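Local structure of protocadherin gamma-B3 (Homo sapiens, 5K8R) at residues E63-K68 with C72-E77; G52-S57 with F87-L92; K22-G27 with F76-E81. The protein is a neuronal cell-surface cadherin that probably mediates calcium-dependent adhesion, its first four extracellular repeats pairing as an antiparallel homodimer. All coordinates share one frame; numbering follows the deposited sequence.

Contact 1 of 3, residues E63-K68 with C72-E77; sequences EEICGK and CVLEFE. With CA (calcium ion), chain D; CA (calcium ion), chain C.
Cys66 and Cys72 are joined by a disulfide, the SG of Cys66 lying 2.0 Å from the SG of Cys72. The torsion about the sulfur-sulfur bond is near the relaxed right angle. The two arms leave their backbones differently: the sulfur of Cys66 stands opposite its carbonyl carbon (chi1 -65°), that of Cys72 opposite its backbone N (chi1 -158°). The five residues between them make this the CX5C pattern of the first repeat of clustered protocadherins.

Ile65 flanks the bridge with its CG2 branch, 4.0 Å from the SG of Cys72. The same methyl group meets CD2 of Leu74 at 3.8 Å, the two side chains crossing at about a right angle; beta-branched isoleucine suits this place because one methyl can lie against both the disulfide and the leucine. Gly67, with positive phi, lets the chain turn out of the helix.

The first bond of the Glu63 side chain points away from residues 72-77, and a bend at chi2 (69°) brings the carboxylate to the metals. OE1 of Glu63 lies 2.4 Å from the calcium ion of chain C and 2.8 Å from that of chain D, which OE2 also binds, at 2.4 Å. Glu9 and Asp98 also bind both ions.

The bridge thus ties the end of helix 62-65 to the start of strand 73-80, which pairs in turn with strand 85-94 through backbone bonds of Cys72 to Ile93 and Leu74 to Val91.

Contact 2 of 3, residues G52-S57 with F87-L92; sequences GNLLVS and FHVTVL
Between the two sheets of the first cadherin repeat, Leu54 of strand 53-56 meets Val89 and Val91 of strand 85-94 in the hydrophobic core. The strands belong to different sheets, and the nearest CA atoms, those of Leu54 and Val89, are 10.0 Å apart, a spacing that side chains must fill.

Leu54 does so with one branch. With CG opposite its backbone N (chi1 -171°), the side chain extends across the gap and presents CD2 to both valines. That methyl lies 4.2 Å from CG1 of Val89. It also comes within 4.3 Å of CG2 of Val91, so it stands over two successive inward positions of the facing strand. The leucine and Val89 run alongside one another, each pointing back toward the other's strand. The contact is light, purely apolar and small in area; leucine gives the reach, while the short beta-branched valines suit an extended strand and offer methyl groups close to the backbone.

Phe45 touches both Leu54 and Val91, and Val17 packs on Leu54 from the neighbouring strand 16-19. On strand 85-94 the alternate residues His88 and Thr90 carry polar groups instead: ND1 of His88 is hydrogen-bonded to OE2 of Glu77, and OG1 of Thr90 weakly to the carbonyl of Ile3. Such alternation, with aliphatic residues meeting between two sheets, is typical of the Greek-key beta-sandwich of cadherin repeats.

Contact 3 of 3, residues K22-G27 with F76-E81; sequences KDLGFG and FEMVAE
The ring of Phe26 brings its far end to strand 73-80, where Met78 and Ala80 approach it obliquely. CZ of Phe26 lies 4.2 Å from CB of Ala80, and CE1 is 4.3 Å from CE of Met78. At the ring edge, in its plane, sits CB of Leu24 from the same loop, and Phe87 of strand 85-94 meets the ring edge-to-face.

Met78 is the main partner. It extends from the strand with CG opposite its backbone N (chi1 -177°) and then bends at chi3, which carries the terminal methyl to Leu24. There the two chains meet tip to tip, CD1 of Leu24 standing 3.6 Å from CE of Met78. A long, flexible methionine suits a wide gap, since the CA atoms of Leu24 and Met78 are 10.5 Å apart; alanine, being small, leaves room for the aromatic ring. Gly25, at positive phi, turns the chain between Leu24 and Phe26 so that both can face the strand.

The alternate residue Val79 packs against Leu338 of the second subunit. One strand therefore serves the core of the first repeat on one side and its partner's fourth repeat on the other, as is typical of the antiparallel EC1-EC4 pairing of clustered protocadherins.

How the contacts relate
All three contacts lie in the first cadherin repeat. From the N terminus, residues 22-27 open contact 3, 52-57 open contact 2 and 63-68 open contact 1. The short loop of contact 1 closes first, at 72-77; contact 3 closes at 76-81, sharing Phe76 and Glu77 with it, and contact 2 last, at 87-92. Contact 1 therefore sits within the span of contact 2, whereas contacts 2 and 3 cross. Strand 73-80 runs from the calcium-bearing end at contact 1 to the loop at contact 3, and its backbone pairing with strand 85-94 links both to contact 2, which joins that sheet to the facing one.

Contact 1 of 3, residues E63-K68 with C72-E77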
loop_
_atom_site.group_PDB
_atom_site.type_symbol
_atom_site.label_atom_id
_atom_site.label_comp_id
_atom_site.label_asym_id
_atom_site.label_seq_id
_atom_site.Cartn_x
_atom_site.Cartn_y
_atom_site.Cartn_z
ATOM N N GLU A 63 39.370 -27.022 13.499
ATOM C CA GLU A 63 38.049 -26.407 13.594
ATOM C C GLU A 63 37.313 -26.866 14.846
ATOM O O GLU A 63 36.631 -26.068 15.499
ATOM C CB GLU A 63 37.227 -26.721 12.343
ATOM C CG GLU A 63 37.514 -25.806 11.163
ATOM C CD GLU A 63 38.894 -26.017 10.574
ATOM O OE1 GLU A 63 39.276 -27.186 10.354
ATOM O OE2 GLU A 63 39.600 -25.014 10.339
ATOM N N GLU A 64 37.440 -28.145 15.199
ATOM C CA GLU A 64 36.757 -28.658 16.379
ATOM C C GLU A 64 37.490 -28.298 17.666
ATOM O O GLU A 64 36.862 -28.188 18.724
ATOM C CB GLU A 64 36.593 -30.175 16.268
ATOM C CG GLU A 64 35.712 -30.790 17.342
ATOM C CD GLU A 64 35.556 -32.288 17.176
ATOM O OE1 GLU A 64 36.209 -32.858 16.276
ATOM O OE2 GLU A 64 34.780 -32.895 17.944
ATOM N N ILE A 65 38.806 -28.095 17.593
ATOM C CA ILE A 65 39.593 -27.820 18.790
ATOM C C ILE A 65 39.554 -26.339 19.144
ATOM O O ILE A 65 39.230 -25.966 20.277
ATOM C CB ILE A 65 41.038 -28.317 18.600
ATOM C CG1 ILE A 65 41.064 -29.839 18.450
ATOM C CG2 ILE A 65 41.912 -27.879 19.764
ATOM C CD1 ILE A 65 42.418 -30.385 18.055
ATOM N N CYS A 66 39.886 -25.468 18.186
ATOM C CA CYS A 66 39.975 -24.040 18.457
ATOM C C CYS A 66 38.889 -23.206 17.794
ATOM O O CYS A 66 38.701 -22.051 18.187
ATOM C CB CYS A 66 41.346 -23.495 18.027
ATOM S SG CYS A 66 42.748 -24.150 18.968
ATOM N N GLY A 67 38.180 -23.746 16.809
ATOM C CA GLY A 67 37.097 -22.988 16.199
ATOM C C GLY A 67 37.624 -21.819 15.390
ATOM O O GLY A 67 38.484 -21.976 14.517
ATOM N N LYS A 68 37.105 -20.628 15.680
ATOM C CA LYS A 68 37.471 -19.419 14.956
ATOM C C LYS A 68 38.622 -18.660 15.606
ATOM O O LYS A 68 38.901 -17.524 15.206
ATOM C CB LYS A 68 36.254 -18.499 14.819
ATOM C CG LYS A 68 35.113 -19.092 14.008
ATOM C CD LYS A 68 35.518 -19.320 12.559
ATOM C CE LYS A 68 35.881 -18.011 11.873
ATOM N NZ LYS A 68 36.177 -18.200 10.425
ATOM N N CYS A 72 45.966 -21.642 17.463
ATOM C CA CYS A 72 45.559 -22.933 18.009
ATOM C C CYS A 72 46.782 -23.604 18.616
ATOM O O CYS A 72 47.665 -24.066 17.886
ATOM C CB CYS A 72 44.933 -23.818 16.928
ATOM S SG CYS A 72 43.861 -25.118 17.573
ATOM N N VAL A 73 46.835 -23.659 19.944
ATOM C CA VAL A 73 47.954 -24.252 20.664
ATOM C C VAL A 73 47.428 -25.351 21.577
ATOM O O VAL A 73 46.402 -25.182 22.247
ATOM C CB VAL A 73 48.741 -23.196 21.469
ATOM C CG1 VAL A 73 49.487 -22.264 20.527
ATOM C CG2 VAL A 73 47.810 -22.404 22.376
ATOM N N LEU A 74 48.126 -26.482 21.585
ATOM C CA LEU A 74 47.816 -27.612 22.452
ATOM C C LEU A 74 48.948 -27.766 23.456
ATOM O O LEU A 74 50.084 -28.071 23.073
ATOM C CB LEU A 74 47.634 -28.896 21.644
ATOM C CG LEU A 74 46.407 -28.983 20.734
ATOM C CD1 LEU A 74 46.434 -30.268 19.924
ATOM C CD2 LEU A 74 45.128 -28.892 21.553
ATOM N N GLU A 75 48.642 -27.557 24.732
ATOM C CA GLU A 75 49.632 -27.604 25.798
ATOM C C GLU A 75 49.443 -28.876 26.612
ATOM O O GLU A 75 48.327 -29.178 27.047
ATOM C CB GLU A 75 49.520 -26.374 26.703
ATOM C CG GLU A 75 49.479 -25.057 25.945
ATOM C CD GLU A 75 49.736 -23.859 26.837
ATOM O OE1 GLU A 75 49.701 -24.017 28.075
ATOM O OE2 GLU A 75 49.980 -22.760 26.298
ATOM N N PHE A 76 50.530 -29.616 26.814
ATOM C CA PHE A 76 50.491 -30.823 27.627
ATOM C C PHE A 76 51.833 -30.984 28.329
ATOM O O PHE A 76 52.761 -30.194 28.131
ATOM C CB PHE A 76 50.137 -32.053 26.782
ATOM C CG PHE A 76 51.062 -32.283 25.620
ATOM C CD1 PHE A 76 52.214 -33.037 25.772
ATOM C CD2 PHE A 76 50.772 -31.754 24.373
ATOM C CE1 PHE A 76 53.065 -33.254 24.704
ATOM C CE2 PHE A 76 51.618 -31.967 23.300
ATOM C CZ PHE A 76 52.765 -32.719 23.466
ATOM N N GLU A 77 51.928 -32.020 29.156
ATOM C CA GLU A 77 53.114 -32.287 29.960
ATOM C C GLU A 77 53.629 -33.682 29.640
ATOM O O GLU A 77 52.882 -34.663 29.746
ATOM C CB GLU A 77 52.802 -32.164 31.453
ATOM C CG GLU A 77 52.277 -30.802 31.880
ATOM C CD GLU A 77 53.382 -29.785 32.091
ATOM O OE1 GLU A 77 54.568 -30.176 32.056
ATOM O OE2 GLU A 77 53.064 -28.594 32.295
HETATM CA CA CA D . 40.810 -25.809 8.420
HETATM CA CA CA C . 39.900 -29.461 9.732
#

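Contact 2 of 3, residues G52-S57 with F87-L92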
loop_
_atom_site.group_PDB
_atom_site.type_symbol
_atom_site.label_atom_id
_atom_site.label_comp_id
_atom_site.label_asym_id
_atom_site.label_seq_id
_atom_site.Cartn_x
_atom_site.Cartn_y
_atom_site.Cartn_z
ATOM N N GLY A 52 61.965 -41.738 21.612
ATOM C CA GLY A 52 61.598 -40.451 22.165
ATOM C C GLY A 52 60.932 -39.499 21.200
ATOM O O GLY A 52 61.053 -38.280 21.368
ATOM N N ASN A 53 60.221 -40.010 20.199
ATOM C CA ASN A 53 59.601 -39.165 19.186
ATOM C C ASN A 53 58.152 -38.869 19.554
ATOM O O ASN A 53 57.372 -39.785 19.829
ATOM C CB ASN A 53 59.665 -39.831 17.811
ATOM C CG ASN A 53 61.085 -40.015 17.319
ATOM O OD1 ASN A 53 62.009 -39.353 17.791
ATOM N ND2 ASN A 53 61.265 -40.914 16.358
ATOM N N LEU A 54 57.804 -37.584 19.560
ATOM C CA LEU A 54 56.417 -37.161 19.698
ATOM C C LEU A 54 55.713 -37.346 18.360
ATOM O O LEU A 54 56.147 -36.786 17.342
ATOM C CB LEU A 54 56.344 -35.707 20.155
ATOM C CG LEU A 54 54.961 -35.188 20.544
ATOM C CD1 LEU A 54 54.440 -35.935 21.761
ATOM C CD2 LEU A 54 55.003 -33.691 20.805
ATOM N N LEU A 55 54.631 -38.127 18.365
ATOM C CA LEU A 55 53.913 -38.513 17.159
ATOM C C LEU A 55 52.426 -38.221 17.314
ATOM O O LEU A 55 51.895 -38.138 18.426
ATOM C CB LEU A 55 54.102 -40.005 16.840
ATOM C CG LEU A 55 55.522 -40.567 16.783
ATOM C CD1 LEU A 55 55.483 -42.067 16.538
ATOM C CD2 LEU A 55 56.335 -39.873 15.707
ATOM N N VAL A 56 51.757 -38.086 16.167
ATOM C CA VAL A 56 50.314 -37.873 16.142
ATOM C C VAL A 56 49.603 -39.177 16.475
ATOM O O VAL A 56 49.865 -40.221 15.863
ATOM C CB VAL A 56 49.869 -37.337 14.773
ATOM C CG1 VAL A 56 48.355 -37.278 14.691
ATOM C CG2 VAL A 56 50.467 -35.962 14.514
ATOM N N SER A 57 48.689 -39.121 17.443
ATOM C CA SER A 57 47.979 -40.306 17.906
ATOM C C SER A 57 46.555 -40.409 17.381
ATOM O O SER A 57 46.046 -41.523 17.225
ATOM C CB SER A 57 47.945 -40.337 19.438
ATOM O OG SER A 57 47.215 -41.456 19.910
ATOM N N PHE A 87 57.815 -31.903 31.827
ATOM C CA PHE A 87 58.392 -31.212 30.677
ATOM C C PHE A 87 57.245 -30.643 29.857
ATOM O O PHE A 87 56.548 -31.388 29.161
ATOM C CB PHE A 87 59.262 -32.147 29.839
ATOM C CG PHE A 87 60.463 -32.673 30.570
ATOM C CD1 PHE A 87 61.628 -31.928 30.637
ATOM C CD2 PHE A 87 60.428 -33.912 31.189
ATOM C CE1 PHE A 87 62.737 -32.408 31.308
ATOM C CE2 PHE A 87 61.534 -34.398 31.861
ATOM C CZ PHE A 87 62.690 -33.645 31.921
ATOM N N HIS A 88 57.047 -29.330 29.941
ATOM C CA HIS A 88 55.919 -28.698 29.273
ATOM C C HIS A 88 56.168 -28.625 27.773
ATOM O O HIS A 88 57.216 -28.147 27.328
ATOM C CB HIS A 88 55.679 -27.299 29.841
ATOM C CG HIS A 88 54.408 -26.666 29.367
ATOM N ND1 HIS A 88 53.167 -27.054 29.825
ATOM C CD2 HIS A 88 54.185 -25.676 28.470
ATOM C CE1 HIS A 88 52.234 -26.330 29.233
ATOM N NE2 HIS A 88 52.826 -25.486 28.406
ATOM N N VAL A 89 55.202 -29.105 26.994
ATOM C CA VAL A 89 55.279 -29.101 25.539
ATOM C C VAL A 89 54.050 -28.387 24.999
ATOM O O VAL A 89 52.926 -28.646 25.448
ATOM C CB VAL A 89 55.375 -30.527 24.966
ATOM C CG1 VAL A 89 55.529 -30.481 23.452
ATOM C CG2 VAL A 89 56.529 -31.286 25.602
ATOM N N THR A 90 54.264 -27.484 24.045
ATOM C CA THR A 90 53.185 -26.806 23.345
ATOM C C THR A 90 53.316 -27.071 21.852
ATOM O O THR A 90 54.414 -26.992 21.293
ATOM C CB THR A 90 53.196 -25.297 23.621
ATOM O OG1 THR A 90 54.472 -24.754 23.271
ATOM C CG2 THR A 90 52.937 -25.025 25.092
ATOM N N VAL A 91 52.196 -27.399 21.213
ATOM C CA VAL A 91 52.164 -27.743 19.795
ATOM C C VAL A 91 51.170 -26.814 19.114
ATOM O O VAL A 91 49.964 -26.876 19.388
ATOM C CB VAL A 91 51.786 -29.211 19.563
ATOM C CG1 VAL A 91 51.813 -29.535 18.075
ATOM C CG2 VAL A 91 52.721 -30.132 20.330
ATOM N N LEU A 92 51.671 -25.991 18.198
ATOM C CA LEU A 92 50.829 -25.080 17.435
ATOM C C LEU A 92 50.208 -25.862 16.279
ATOM O O LEU A 92 50.907 -26.560 15.545
ATOM C CB LEU A 92 51.647 -23.904 16.904
ATOM C CG LEU A 92 50.899 -22.903 16.021
ATOM C CD1 LEU A 92 49.788 -22.220 16.805
ATOM C CD2 LEU A 92 51.860 -21.876 15.440
#

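Contact 3 of 3, residues K22-G27 with F76-E81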
loop_
_atom_site.group_PDB
_atom_site.type_symbol
_atom_site.label_atom_id
_atom_site.label_comp_id
_atom_site.label_asym_id
_atom_site.label_seq_id
_atom_site.Cartn_x
_atom_site.Cartn_y
_atom_site.Cartn_z
ATOM N N LYS A 22 65.512 -35.945 21.947
ATOM C CA LYS A 22 66.682 -35.213 21.473
ATOM C C LYS A 22 66.582 -33.731 21.809
ATOM O O LYS A 22 67.572 -33.110 22.218
ATOM C CB LYS A 22 66.847 -35.407 19.967
ATOM C CG LYS A 22 67.905 -34.510 19.346
ATOM C CD LYS A 22 67.773 -34.452 17.834
ATOM C CE LYS A 22 68.726 -33.428 17.240
ATOM N NZ LYS A 22 68.559 -33.297 15.767
ATOM N N ASP A 23 65.394 -33.148 21.651
ATOM C CA ASP A 23 65.239 -31.710 21.836
ATOM C C ASP A 23 65.276 -31.294 23.302
ATOM O O ASP A 23 65.561 -30.126 23.591
ATOM C CB ASP A 23 63.934 -31.240 21.195
ATOM C CG ASP A 23 63.923 -31.429 19.690
ATOM O OD1 ASP A 23 65.016 -31.477 19.088
ATOM O OD2 ASP A 23 62.821 -31.528 19.109
ATOM N N LEU A 24 65.000 -32.210 24.229
ATOM C CA LEU A 24 64.990 -31.896 25.652
ATOM C C LEU A 24 66.260 -32.353 26.362
ATOM O O LEU A 24 66.253 -32.518 27.587
ATOM C CB LEU A 24 63.759 -32.509 26.320
ATOM C CG LEU A 24 62.408 -31.949 25.865
ATOM C CD1 LEU A 24 61.271 -32.561 26.665
ATOM C CD2 LEU A 24 62.389 -30.431 25.970
ATOM N N GLY A 25 67.348 -32.557 25.622
ATOM C CA GLY A 25 68.616 -32.928 26.213
ATOM C C GLY A 25 68.769 -34.390 26.569
ATOM O O GLY A 25 69.821 -34.772 27.096
ATOM N N PHE A 26 67.763 -35.218 26.305
ATOM C CA PHE A 26 67.865 -36.636 26.612
ATOM C C PHE A 26 68.784 -37.340 25.619
ATOM O O PHE A 26 69.053 -36.852 24.518
ATOM C CB PHE A 26 66.486 -37.299 26.590
ATOM C CG PHE A 26 65.597 -36.901 27.732
ATOM C CD1 PHE A 26 64.941 -35.682 27.728
ATOM C CD2 PHE A 26 65.404 -37.756 28.804
ATOM C CE1 PHE A 26 64.119 -35.318 28.776
ATOM C CE2 PHE A 26 64.582 -37.397 29.854
ATOM C CZ PHE A 26 63.939 -36.177 29.841
ATOM N N GLY A 27 69.263 -38.510 26.026
ATOM C CA GLY A 27 70.034 -39.374 25.156
ATOM C C GLY A 27 69.377 -40.736 25.061
ATOM O O GLY A 27 68.688 -41.176 25.983
ATOM N N PHE A 76 50.530 -29.616 26.814
ATOM C CA PHE A 76 50.491 -30.823 27.627
ATOM C C PHE A 76 51.833 -30.984 28.329
ATOM O O PHE A 76 52.761 -30.194 28.131
ATOM C CB PHE A 76 50.137 -32.053 26.782
ATOM C CG PHE A 76 51.062 -32.283 25.620
ATOM C CD1 PHE A 76 52.214 -33.037 25.772
ATOM C CD2 PHE A 76 50.772 -31.754 24.373
ATOM C CE1 PHE A 76 53.065 -33.254 24.704
ATOM C CE2 PHE A 76 51.618 -31.967 23.300
ATOM C CZ PHE A 76 52.765 -32.719 23.466
ATOM N N GLU A 77 51.928 -32.020 29.156
ATOM C CA GLU A 77 53.114 -32.287 29.960
ATOM C C GLU A 77 53.629 -33.682 29.640
ATOM O O GLU A 77 52.882 -34.663 29.746
ATOM C CB GLU A 77 52.802 -32.164 31.453
ATOM C CG GLU A 77 52.277 -30.802 31.880
ATOM C CD GLU A 77 53.382 -29.785 32.091
ATOM O OE1 GLU A 77 54.568 -30.176 32.056
ATOM O OE2 GLU A 77 53.064 -28.594 32.295
ATOM N N MET A 78 54.896 -33.770 29.245
ATOM C CA MET A 78 55.578 -35.051 29.116
ATOM C C MET A 78 56.330 -35.324 30.411
ATOM O O MET A 78 57.203 -34.541 30.803
ATOM C CB MET A 78 56.544 -35.055 27.932
ATOM C CG MET A 78 57.222 -36.403 27.717
ATOM S SD MET A 78 58.794 -36.309 26.838
ATOM C CE MET A 78 59.844 -35.594 28.099
ATOM N N VAL A 79 55.980 -36.422 31.074
ATOM C CA VAL A 79 56.605 -36.783 32.339
ATOM C C VAL A 79 57.651 -37.887 32.220
ATOM O O VAL A 79 57.446 -38.892 31.541
ATOM C CB VAL A 79 55.552 -37.208 33.382
ATOM C CG1 VAL A 79 54.818 -38.455 32.916
ATOM C CG2 VAL A 79 56.211 -37.442 34.733
ATOM N N ALA A 80 58.770 -37.676 32.901
ATOM C CA ALA A 80 59.872 -38.619 32.931
ATOM C C ALA A 80 60.076 -39.075 34.367
ATOM O O ALA A 80 59.706 -38.379 35.316
ATOM C CB ALA A 80 61.167 -38.000 32.390
ATOM N N GLU A 81 60.666 -40.256 34.524
ATOM C CA GLU A 81 60.953 -40.794 35.843
ATOM C C GLU A 81 62.433 -41.141 35.940
ATOM O O GLU A 81 63.153 -41.191 34.939
ATOM C CB GLU A 81 60.082 -42.018 36.159
ATOM C CG GLU A 81 59.942 -43.021 35.033
ATOM C CD GLU A 81 59.031 -44.175 35.400
ATOM O OE1 GLU A 81 59.170 -44.709 36.521
ATOM O OE2 GLU A 81 58.167 -44.540 34.576
#